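Local coordinates for ScaE cell-surface anchored scaffoldin protein (PDB 2ZF9) that probably binds dockerin modules through this cohesin module, so tethering cellulosomal components to the surface of the bacterial cell, at residues R95-E103 with F110-T118; L23-L34 with E167-T177. All coordinates share one frame; numbering follows the deposited sequence.

Contact 1 of 2, residues R95-E103 with F110-T118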
loop_
_atom_site.group_PDB
_atom_site.type_symbol
_atom_site.label_atom_id
_atom_site.label_comp_id
_atom_site.label_asym_id
_atom_site.label_seq_id
_atom_site.Cartn_x
_atom_site.Cartn_y
_atom_site.Cartn_z
ATOM N N ARG A 95 -5.098 -12.853 -6.382
ATOM C CA ARG A 95 -5.781 -13.600 -7.475
ATOM C C ARG A 95 -6.806 -14.589 -6.960
ATOM O O ARG A 95 -7.795 -14.846 -7.635
ATOM C CB ARG A 95 -4.777 -14.325 -8.398
ATOM C CG ARG A 95 -3.949 -15.391 -7.672
ATOM C CD ARG A 95 -2.914 -15.988 -8.627
ATOM N NE ARG A 95 -2.132 -17.083 -8.040
ATOM C CZ ARG A 95 -1.050 -16.920 -7.285
ATOM N NH1 ARG A 95 -0.600 -15.691 -6.975
ATOM N NH2 ARG A 95 -0.395 -17.982 -6.860
ATOM N N LEU A 96 -6.594 -15.129 -5.756
ATOM C CA LEU A 96 -7.552 -16.059 -5.157
ATOM C C LEU A 96 -8.518 -15.397 -4.179
ATOM O O LEU A 96 -9.494 -16.023 -3.776
ATOM C CB LEU A 96 -6.824 -17.176 -4.404
ATOM C CG LEU A 96 -5.728 -17.921 -5.174
ATOM C CD1 LEU A 96 -5.146 -18.995 -4.250
ATOM C CD2 LEU A 96 -6.267 -18.504 -6.511
ATOM N N LEU A 97 -8.254 -14.148 -3.766
ATOM C CA LEU A 97 -9.164 -13.493 -2.805
ATOM C C LEU A 97 -10.513 -13.260 -3.454
ATOM O O LEU A 97 -10.576 -12.806 -4.586
ATOM C CB LEU A 97 -8.557 -12.186 -2.261
ATOM C CG LEU A 97 -7.219 -12.389 -1.543
ATOM C CD1 LEU A 97 -6.540 -11.035 -1.321
ATOM C CD2 LEU A 97 -7.366 -13.098 -0.210
ATOM N N GLU A 98 -11.603 -13.607 -2.752
ATOM C CA GLU A 98 -12.938 -13.567 -3.348
ATOM C C GLU A 98 -13.515 -12.151 -3.473
ATOM O O GLU A 98 -14.240 -11.878 -4.425
ATOM C CB GLU A 98 -13.879 -14.471 -2.549
ATOM C CG GLU A 98 -13.381 -15.928 -2.617
ATOM C CD GLU A 98 -13.938 -16.829 -1.506
ATOM O OE1 GLU A 98 -14.854 -16.420 -0.762
ATOM O OE2 GLU A 98 -13.433 -17.953 -1.401
ATOM N N LEU A 99 -13.148 -11.263 -2.541
ATOM C CA LEU A 99 -13.604 -9.857 -2.549
ATOM C C LEU A 99 -12.390 -8.943 -2.767
ATOM O O LEU A 99 -11.357 -9.072 -2.060
ATOM C CB LEU A 99 -14.247 -9.509 -1.206
ATOM C CG LEU A 99 -14.486 -8.002 -0.921
ATOM C CD1 LEU A 99 -15.389 -7.307 -1.963
ATOM C CD2 LEU A 99 -15.045 -7.762 0.502
ATOM N N LYS A 100 -12.493 -8.039 -3.734
ATOM C CA LYS A 100 -11.438 -7.039 -3.980
ATOM C C LYS A 100 -12.131 -5.766 -4.436
ATOM O O LYS A 100 -12.925 -5.797 -5.389
ATOM C CB LYS A 100 -10.484 -7.491 -5.094
ATOM C CG LYS A 100 -9.719 -8.761 -4.799
ATOM C CD LYS A 100 -8.803 -9.201 -5.925
ATOM C CE LYS A 100 -9.534 -10.000 -6.999
ATOM N NZ LYS A 100 -9.472 -11.462 -6.781
ATOM N N LYS A 101 -11.854 -4.646 -3.778
ATOM C CA LYS A 101 -12.393 -3.375 -4.294
ATOM C C LYS A 101 -11.448 -2.201 -4.059
ATOM O O LYS A 101 -10.701 -2.176 -3.057
ATOM C CB LYS A 101 -13.783 -3.069 -3.695
ATOM C CG LYS A 101 -13.797 -2.994 -2.191
ATOM C CD LYS A 101 -15.039 -2.269 -1.628
ATOM C CE LYS A 101 -14.775 -1.879 -0.147
ATOM N NZ LYS A 101 -15.986 -1.401 0.595
ATOM N N ALA A 102 -11.458 -1.247 -4.993
ATOM C CA ALA A 102 -10.698 -0.015 -4.847
ATOM C C ALA A 102 -11.671 1.140 -5.014
ATOM O O ALA A 102 -12.492 1.163 -5.966
ATOM C CB ALA A 102 -9.595 0.049 -5.915
ATOM N N GLU A 103 -11.586 2.108 -4.113
ATOM C CA GLU A 103 -12.553 3.185 -4.140
ATOM C C GLU A 103 -11.945 4.505 -3.668
ATOM O O GLU A 103 -10.883 4.526 -3.002
ATOM C CB GLU A 103 -13.770 2.798 -3.309
ATOM C CG GLU A 103 -13.481 2.808 -1.870
ATOM C CD GLU A 103 -14.662 2.383 -1.006
ATOM O OE1 GLU A 103 -15.410 1.488 -1.414
ATOM O OE2 GLU A 103 -14.823 2.945 0.101
ATOM N N PHE A 110 -6.588 6.909 -1.738
ATOM C CA PHE A 110 -7.667 5.979 -2.060
ATOM C C PHE A 110 -7.628 4.774 -1.107
ATOM O O PHE A 110 -6.659 4.541 -0.386
ATOM C CB PHE A 110 -7.645 5.562 -3.567
ATOM C CG PHE A 110 -6.412 4.790 -3.987
ATOM C CD1 PHE A 110 -5.230 5.468 -4.350
ATOM C CD2 PHE A 110 -6.428 3.391 -4.038
ATOM C CE1 PHE A 110 -4.078 4.793 -4.744
ATOM C CE2 PHE A 110 -5.274 2.677 -4.447
ATOM C CZ PHE A 110 -4.097 3.359 -4.808
ATOM N N PHE A 111 -8.711 4.037 -1.092
ATOM C CA PHE A 111 -8.862 2.931 -0.165
ATOM C C PHE A 111 -9.003 1.647 -0.952
ATOM O O PHE A 111 -9.714 1.598 -1.983
ATOM C CB PHE A 111 -10.098 3.149 0.723
ATOM C CG PHE A 111 -10.397 1.985 1.657
ATOM C CD1 PHE A 111 -9.482 1.616 2.654
ATOM C CD2 PHE A 111 -11.599 1.298 1.556
ATOM C CE1 PHE A 111 -9.762 0.554 3.546
ATOM C CE2 PHE A 111 -11.909 0.247 2.417
ATOM C CZ PHE A 111 -11.015 -0.127 3.420
ATOM N N THR A 112 -8.321 0.611 -0.478
ATOM C CA THR A 112 -8.446 -0.728 -1.084
ATOM C C THR A 112 -8.865 -1.711 -0.008
ATOM O O THR A 112 -8.500 -1.542 1.154
ATOM C CB THR A 112 -7.104 -1.212 -1.686
ATOM O OG1 THR A 112 -6.115 -1.322 -0.630
ATOM C CG2 THR A 112 -6.632 -0.243 -2.836
ATOM N N ALA A 113 -9.606 -2.759 -0.380
ATOM C CA ALA A 113 -10.075 -3.763 0.608
ATOM C C ALA A 113 -10.159 -5.116 -0.078
ATOM O O ALA A 113 -10.428 -5.192 -1.271
ATOM C CB ALA A 113 -11.476 -3.388 1.213
ATOM N N THR A 114 -9.825 -6.165 0.670
ATOM C CA THR A 114 -9.935 -7.540 0.162
ATOM C C THR A 114 -10.562 -8.379 1.264
ATOM O O THR A 114 -10.521 -8.032 2.458
ATOM C CB THR A 114 -8.572 -8.186 -0.205
ATOM O OG1 THR A 114 -7.792 -8.383 0.988
ATOM C CG2 THR A 114 -7.775 -7.351 -1.254
ATOM N N GLY A 115 -11.135 -9.492 0.851
ATOM C CA GLY A 115 -11.709 -10.455 1.792
ATOM C C GLY A 115 -11.739 -11.797 1.118
ATOM O O GLY A 115 -11.589 -11.877 -0.092
ATOM N N SER A 116 -11.965 -12.858 1.900
ATOM C CA SER A 116 -12.089 -14.192 1.350
ATOM C C SER A 116 -12.615 -15.132 2.444
ATOM O O SER A 116 -12.645 -14.762 3.643
ATOM C CB SER A 116 -10.723 -14.690 0.885
ATOM O OG SER A 116 -10.897 -15.626 -0.157
ATOM N N SER A 117 -13.015 -16.333 2.041
ATOM C CA SER A 117 -13.583 -17.300 2.996
ATOM C C SER A 117 -12.493 -18.174 3.604
ATOM O O SER A 117 -12.735 -18.829 4.604
ATOM C CB SER A 117 -14.654 -18.177 2.322
ATOM O OG SER A 117 -14.104 -18.864 1.204
ATOM N N THR A 118 -11.303 -18.175 3.009
ATOM C CA THR A 118 -10.129 -18.890 3.553
ATOM C C THR A 118 -8.900 -17.970 3.388
ATOM O O THR A 118 -8.969 -16.972 2.682
ATOM C CB THR A 118 -9.801 -20.203 2.780
ATOM O OG1 THR A 118 -9.486 -19.872 1.416
ATOM C CG2 THR A 118 -10.975 -21.192 2.792
HETATM O O HOH W 1 -11.705 -19.590 -0.020
#
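Leu99 to Glu103 pair with Phe111 to Gly115 as the two arms of an antiparallel beta hairpin at one margin of the cohesin module. Three hydrogen-bonded pairs, Leu99 with Gly115, Lys101 with Ala113 and Glu103 with Phe111, carry six backbone bonds, and the straightest runs from Phe111 N to Glu103 O at 2.9 Å with 177° at the hydrogen. The face bearing Lys100, Ala102, Thr112 and Thr114 turns inward. There Leu97 reaches over from the loop before the strand and sets its CD1 3.7 Å from Thr114 CB, the two side chains crossing at a slant. The buried Thr114 hydroxyl is bonded to Thr67 and Ala65, that of Thr112 to Leu69, while Trp127 lies against Lys100, Ala102 and Thr112. On the face of Leu99, Lys101 and Glu103 the packing is looser and Leu99 and Lys101 are exposed, though Phe111 on it is buried. Lys101 leans across toward the partner strand, its CE 3.9 Å from Ala113 CB, and its ammonium NZ meets Glu103 OE1 in a salt bridge of 3.6 Å. Glu103 runs beside the Phe111 side chain, with carboxylate and ring planes 66° apart and OE2 3.9 Å from CD2; His70 packs on that ring too. At the open end Glu98 and Leu99 both face Gly115, a classic beta bulge. Ser116 OG, bonded to Asn120, also takes a weak bond from Glu98 N. Extended beyond CG, Glu98 brings OE2 2.8 Å from Ser117 OG, and a water 2.8 Å from Glu98 OE2 bridges it to Thr118 OG1.

Contact 2 of 2, residues L23-L34 with E167-T177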
loop_
_atom_site.group_PDB
_atom_site.type_symbol
_atom_site.label_atom_id
_atom_site.label_comp_id
_atom_site.label_asym_id
_atom_site.label_seq_id
_atom_site.Cartn_x
_atom_site.Cartn_y
_atom_site.Cartn_z
ATOM N N LEU A 23 0.180 -6.802 23.063
ATOM C CA LEU A 23 0.694 -7.868 22.252
ATOM C C LEU A 23 2.211 -7.773 22.174
ATOM O O LEU A 23 2.786 -6.685 22.155
ATOM C CB LEU A 23 0.098 -7.841 20.838
ATOM C CG LEU A 23 -1.426 -7.925 20.691
ATOM C CD1 LEU A 23 -1.726 -7.530 19.257
ATOM C CD2 LEU A 23 -1.982 -9.285 20.991
ATOM N N ASP A 24 2.850 -8.919 22.146
ATOM C CA ASP A 24 4.298 -8.971 21.967
ATOM C C ASP A 24 4.491 -9.007 20.454
ATOM O O ASP A 24 4.526 -10.072 19.831
ATOM C CB ASP A 24 4.835 -10.222 22.635
ATOM C CG ASP A 24 6.326 -10.453 22.398
ATOM O OD1 ASP A 24 6.973 -9.721 21.618
ATOM O OD2 ASP A 24 6.841 -11.409 23.022
ATOM N N VAL A 25 4.577 -7.834 19.856
ATOM C CA VAL A 25 4.473 -7.752 18.385
ATOM C C VAL A 25 5.631 -8.463 17.711
ATOM O O VAL A 25 5.450 -9.111 16.706
ATOM C CB VAL A 25 4.378 -6.293 17.905
ATOM C CG1 VAL A 25 4.356 -6.215 16.343
ATOM C CG2 VAL A 25 3.139 -5.634 18.510
ATOM N N ALA A 26 6.827 -8.361 18.284
ATOM C CA ALA A 26 8.010 -8.944 17.646
ATOM C C ALA A 26 7.988 -10.486 17.666
ATOM O O ALA A 26 8.764 -11.108 16.951
ATOM C CB ALA A 26 9.292 -8.391 18.307
ATOM N N SER A 27 7.106 -11.086 18.478
ATOM C CA SER A 27 6.894 -12.537 18.483
ATOM C C SER A 27 5.928 -13.001 17.370
ATOM O O SER A 27 5.636 -14.196 17.260
ATOM C CB SER A 27 6.343 -13.027 19.841
ATOM O OG SER A 27 4.949 -12.672 20.002
ATOM N N SER A 28 5.406 -12.074 16.568
ATOM C CA SER A 28 4.419 -12.468 15.546
ATOM C C SER A 28 4.940 -13.599 14.676
ATOM O O SER A 28 5.968 -13.440 14.047
ATOM C CB SER A 28 4.019 -11.279 14.662
ATOM O OG SER A 28 3.033 -11.708 13.729
ATOM N N PRO A 29 4.246 -14.755 14.632
ATOM C CA PRO A 29 4.737 -15.808 13.733
ATOM C C PRO A 29 4.743 -15.343 12.257
ATOM O O PRO A 29 5.665 -15.676 11.507
ATOM C CB PRO A 29 3.749 -16.966 13.942
ATOM C CG PRO A 29 3.058 -16.677 15.211
ATOM C CD PRO A 29 3.080 -15.188 15.425
ATOM N N VAL A 30 3.747 -14.545 11.857
ATOM C CA VAL A 30 3.680 -14.066 10.464
ATOM C C VAL A 30 4.039 -12.572 10.485
ATOM O O VAL A 30 3.470 -11.797 11.275
ATOM C CB VAL A 30 2.296 -14.268 9.823
ATOM C CG1 VAL A 30 2.308 -13.815 8.346
ATOM C CG2 VAL A 30 1.852 -15.716 9.919
ATOM N N LYS A 31 5.036 -12.200 9.693
ATOM C CA LYS A 31 5.521 -10.810 9.680
ATOM C C LYS A 31 5.481 -10.300 8.242
ATOM O O LYS A 31 6.491 -10.398 7.501
ATOM C CB LYS A 31 6.962 -10.711 10.244
ATOM C CG LYS A 31 7.059 -10.892 11.795
ATOM C CD LYS A 31 8.509 -10.673 12.262
ATOM C CE LYS A 31 8.611 -10.736 13.795
ATOM N NZ LYS A 31 8.418 -12.155 14.245
ATOM N N PRO A 32 4.305 -9.803 7.815
ATOM C CA PRO A 32 4.199 -9.257 6.458
ATOM C C PRO A 32 5.002 -7.988 6.201
ATOM O O PRO A 32 5.252 -7.190 7.107
ATOM C CB PRO A 32 2.698 -8.976 6.293
ATOM C CG PRO A 32 1.991 -9.786 7.427
ATOM C CD PRO A 32 3.029 -9.752 8.556
ATOM N N THR A 33 5.457 -7.818 4.968
ATOM C CA THR A 33 5.982 -6.539 4.555
ATOM C C THR A 33 5.097 -6.054 3.443
ATOM O O THR A 33 4.942 -6.760 2.443
ATOM C CB THR A 33 7.428 -6.640 4.015
ATOM O OG1 THR A 33 8.269 -7.181 5.043
ATOM C CG2 THR A 33 7.950 -5.269 3.627
ATOM N N LEU A 34 4.559 -4.843 3.596
ATOM C CA LEU A 34 3.863 -4.197 2.495
ATOM C C LEU A 34 4.805 -3.159 1.953
ATOM O O LEU A 34 5.374 -2.374 2.733
ATOM C CB LEU A 34 2.593 -3.505 2.985
ATOM C CG LEU A 34 1.542 -4.393 3.625
ATOM C CD1 LEU A 34 0.301 -3.540 3.927
ATOM C CD2 LEU A 34 1.222 -5.547 2.692
ATOM N N GLU A 167 -3.034 -15.026 15.953
ATOM C CA GLU A 167 -2.082 -14.971 14.857
ATOM C C GLU A 167 -2.457 -13.828 13.903
ATOM O O GLU A 167 -1.577 -13.176 13.381
ATOM C CB GLU A 167 -2.010 -16.310 14.083
ATOM C CG GLU A 167 -1.150 -16.228 12.773
ATOM C CD GLU A 167 -0.911 -17.591 12.097
ATOM O OE1 GLU A 167 -0.463 -18.535 12.793
ATOM O OE2 GLU A 167 -1.147 -17.714 10.870
ATOM N N GLY A 168 -3.755 -13.641 13.671
ATOM C CA GLY A 168 -4.235 -12.594 12.775
ATOM C C GLY A 168 -3.963 -11.236 13.402
ATOM O O GLY A 168 -3.513 -10.315 12.730
ATOM N N LEU A 169 -4.222 -11.101 14.694
ATOM C CA LEU A 169 -3.990 -9.786 15.370
ATOM C C LEU A 169 -2.529 -9.381 15.414
ATOM O O LEU A 169 -2.205 -8.183 15.322
ATOM C CB LEU A 169 -4.514 -9.762 16.790
ATOM C CG LEU A 169 -6.018 -9.836 16.952
ATOM C CD1 LEU A 169 -6.382 -9.356 18.346
ATOM C CD2 LEU A 169 -6.740 -9.012 15.920
ATOM N N LEU A 170 -1.666 -10.381 15.637
ATOM C CA LEU A 170 -0.231 -10.159 15.724
ATOM C C LEU A 170 0.334 -9.758 14.368
ATOM O O LEU A 170 1.190 -8.890 14.292
ATOM C CB LEU A 170 0.498 -11.441 16.186
ATOM C CG LEU A 170 0.493 -11.699 17.700
ATOM C CD1 LEU A 170 1.001 -13.127 18.020
ATOM C CD2 LEU A 170 1.328 -10.659 18.473
HETATM N N MSE A 171 -0.086 -10.456 13.302
HETATM C CA MSE A 171 0.431 -10.137 11.976
HETATM C C MSE A 171 -0.052 -8.731 11.580
HETATM O O MSE A 171 0.670 -8.000 10.918
HETATM C CB MSE A 171 0.005 -11.208 10.951
HETATM C CG MSE A 171 -1.400 -11.074 10.452
HETATM SE SE MSE A 171 -1.801 -12.300 8.910
HETATM C CE MSE A 171 -0.383 -12.371 8.048
ATOM N N GLN A 172 -1.275 -8.359 11.970
ATOM C CA GLN A 172 -1.748 -6.989 11.678
ATOM C C GLN A 172 -0.917 -5.939 12.434
ATOM O O GLN A 172 -0.536 -4.914 11.871
ATOM C CB GLN A 172 -3.208 -6.823 12.091
ATOM C CG GLN A 172 -3.821 -5.489 11.676
ATOM C CD GLN A 172 -5.327 -5.560 11.754
ATOM O OE1 GLN A 172 -5.970 -6.130 10.885
ATOM N NE2 GLN A 172 -5.884 -5.023 12.825
ATOM N N ALA A 173 -0.699 -6.169 13.729
ATOM C CA ALA A 173 0.102 -5.262 14.531
ATOM C C ALA A 173 1.505 -5.162 13.931
ATOM O O ALA A 173 2.042 -4.060 13.815
ATOM C CB ALA A 173 0.165 -5.745 15.992
ATOM N N TRP A 174 2.093 -6.302 13.539
ATOM C CA TRP A 174 3.407 -6.250 12.896
ATOM C C TRP A 174 3.323 -5.380 11.637
ATOM O O TRP A 174 4.179 -4.532 11.403
ATOM C CB TRP A 174 3.974 -7.657 12.528
ATOM C CG TRP A 174 5.269 -7.483 11.771
ATOM C CD1 TRP A 174 5.421 -7.327 10.422
ATOM C CD2 TRP A 174 6.573 -7.322 12.351
ATOM N NE1 TRP A 174 6.763 -7.113 10.125
ATOM C CE2 TRP A 174 7.482 -7.096 11.294
ATOM C CE3 TRP A 174 7.055 -7.356 13.672
ATOM C CZ2 TRP A 174 8.854 -6.892 11.510
ATOM C CZ3 TRP A 174 8.433 -7.163 13.902
ATOM C CH2 TRP A 174 9.317 -6.960 12.822
ATOM N N THR A 175 2.319 -5.623 10.810
ATOM C CA THR A 175 2.261 -4.966 9.508
ATOM C C THR A 175 2.292 -3.430 9.647
ATOM O O THR A 175 3.068 -2.754 8.989
ATOM C CB THR A 175 0.971 -5.356 8.809
ATOM O OG1 THR A 175 1.053 -6.726 8.464
ATOM C CG2 THR A 175 0.761 -4.557 7.498
ATOM N N PHE A 176 1.446 -2.890 10.513
ATOM C CA PHE A 176 1.285 -1.452 10.575
ATOM C C PHE A 176 2.319 -0.783 11.474
ATOM O O PHE A 176 2.508 0.440 11.390
ATOM C CB PHE A 176 -0.127 -1.121 11.047
ATOM C CG PHE A 176 -1.193 -1.400 9.989
ATOM C CD1 PHE A 176 -1.196 -0.699 8.802
ATOM C CD2 PHE A 176 -2.194 -2.336 10.217
ATOM C CE1 PHE A 176 -2.192 -0.926 7.803
ATOM C CE2 PHE A 176 -3.213 -2.578 9.233
ATOM C CZ PHE A 176 -3.194 -1.865 8.031
ATOM N N THR A 177 2.970 -1.542 12.354
ATOM C CA THR A 177 4.005 -0.904 13.210
ATOM C C THR A 177 5.436 -1.057 12.694
ATOM O O THR A 177 6.323 -0.215 12.989
ATOM C CB THR A 177 4.015 -1.424 14.667
ATOM O OG1 THR A 177 4.307 -2.833 14.669
ATOM C CG2 THR A 177 2.694 -1.127 15.393
HETATM O O HOH W 2 1.125 -13.683 13.290
HETATM O O HOH W 3 8.368 -6.825 7.816
#
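Lys31 lies across one face of the Trp174 indole, making a CH-pi contact in which CD stands 3.6 Å from the centroid of the six-membered ring, almost on its normal. A bend at the last torsion (chi4 71°) turns NZ back to donate to Ala26 O and Ser28 O, fixing the chain over the ring. Apolar contacts spread along the helix: Leu170 inserts CD2 against Leu23 CB (3.9 Å) and CD1 against Pro29 CD, while Val25 sets CG2 on Ala173 CB and CG1 3.6 Å from Trp174 CA. Pro32 meets a hydroxyl: at about a right angle to Thr175, its CG lies 3.4 Å from Thr175 OG1, which donates to Met171 O. No clear hydrogen bond joins the segments; water links them. One water links Ser28 OG, Val30 N and Glu167 O; another, in the indole plane, accepts from Trp174 NE1 at 2.8 Å and donates to Thr33 OG1. Segment 23-34, with its 3-10 turn at 25-27, covers one flank of helix 166-178, the one alpha helix of this mainly beta cohesin; Gln172 and Thr175 meet strand 158-160, Phe176 packs on Tyr149 and Leu69, and Thr33 and Leu34 begin strand 33-41, which pairs with 50-58 and 180-187.

In the fold
From the N terminus, after the short strand 14-15, the chain passes through 23-34, which enters strand 33-41, and traverses most of the beta framework before helix 166-178 returns to it. Contact 2 closes a loop of 132 residues holding much of the strand structure. Nested inside is contact 1, a local closure with six residues between its segments, where strand 99-106 turns back into strand 109-115. The two do not touch: their centres are 20 Å apart and their nearest atoms about 8 Å. Strand 66-73 lies between them, pairing with 109-115 and presenting Leu69 to Leu34 and Phe176. Contact 1 adds a hairpin arm beyond that strand, whereas contact 2 ties segment 23-34 to the late helix.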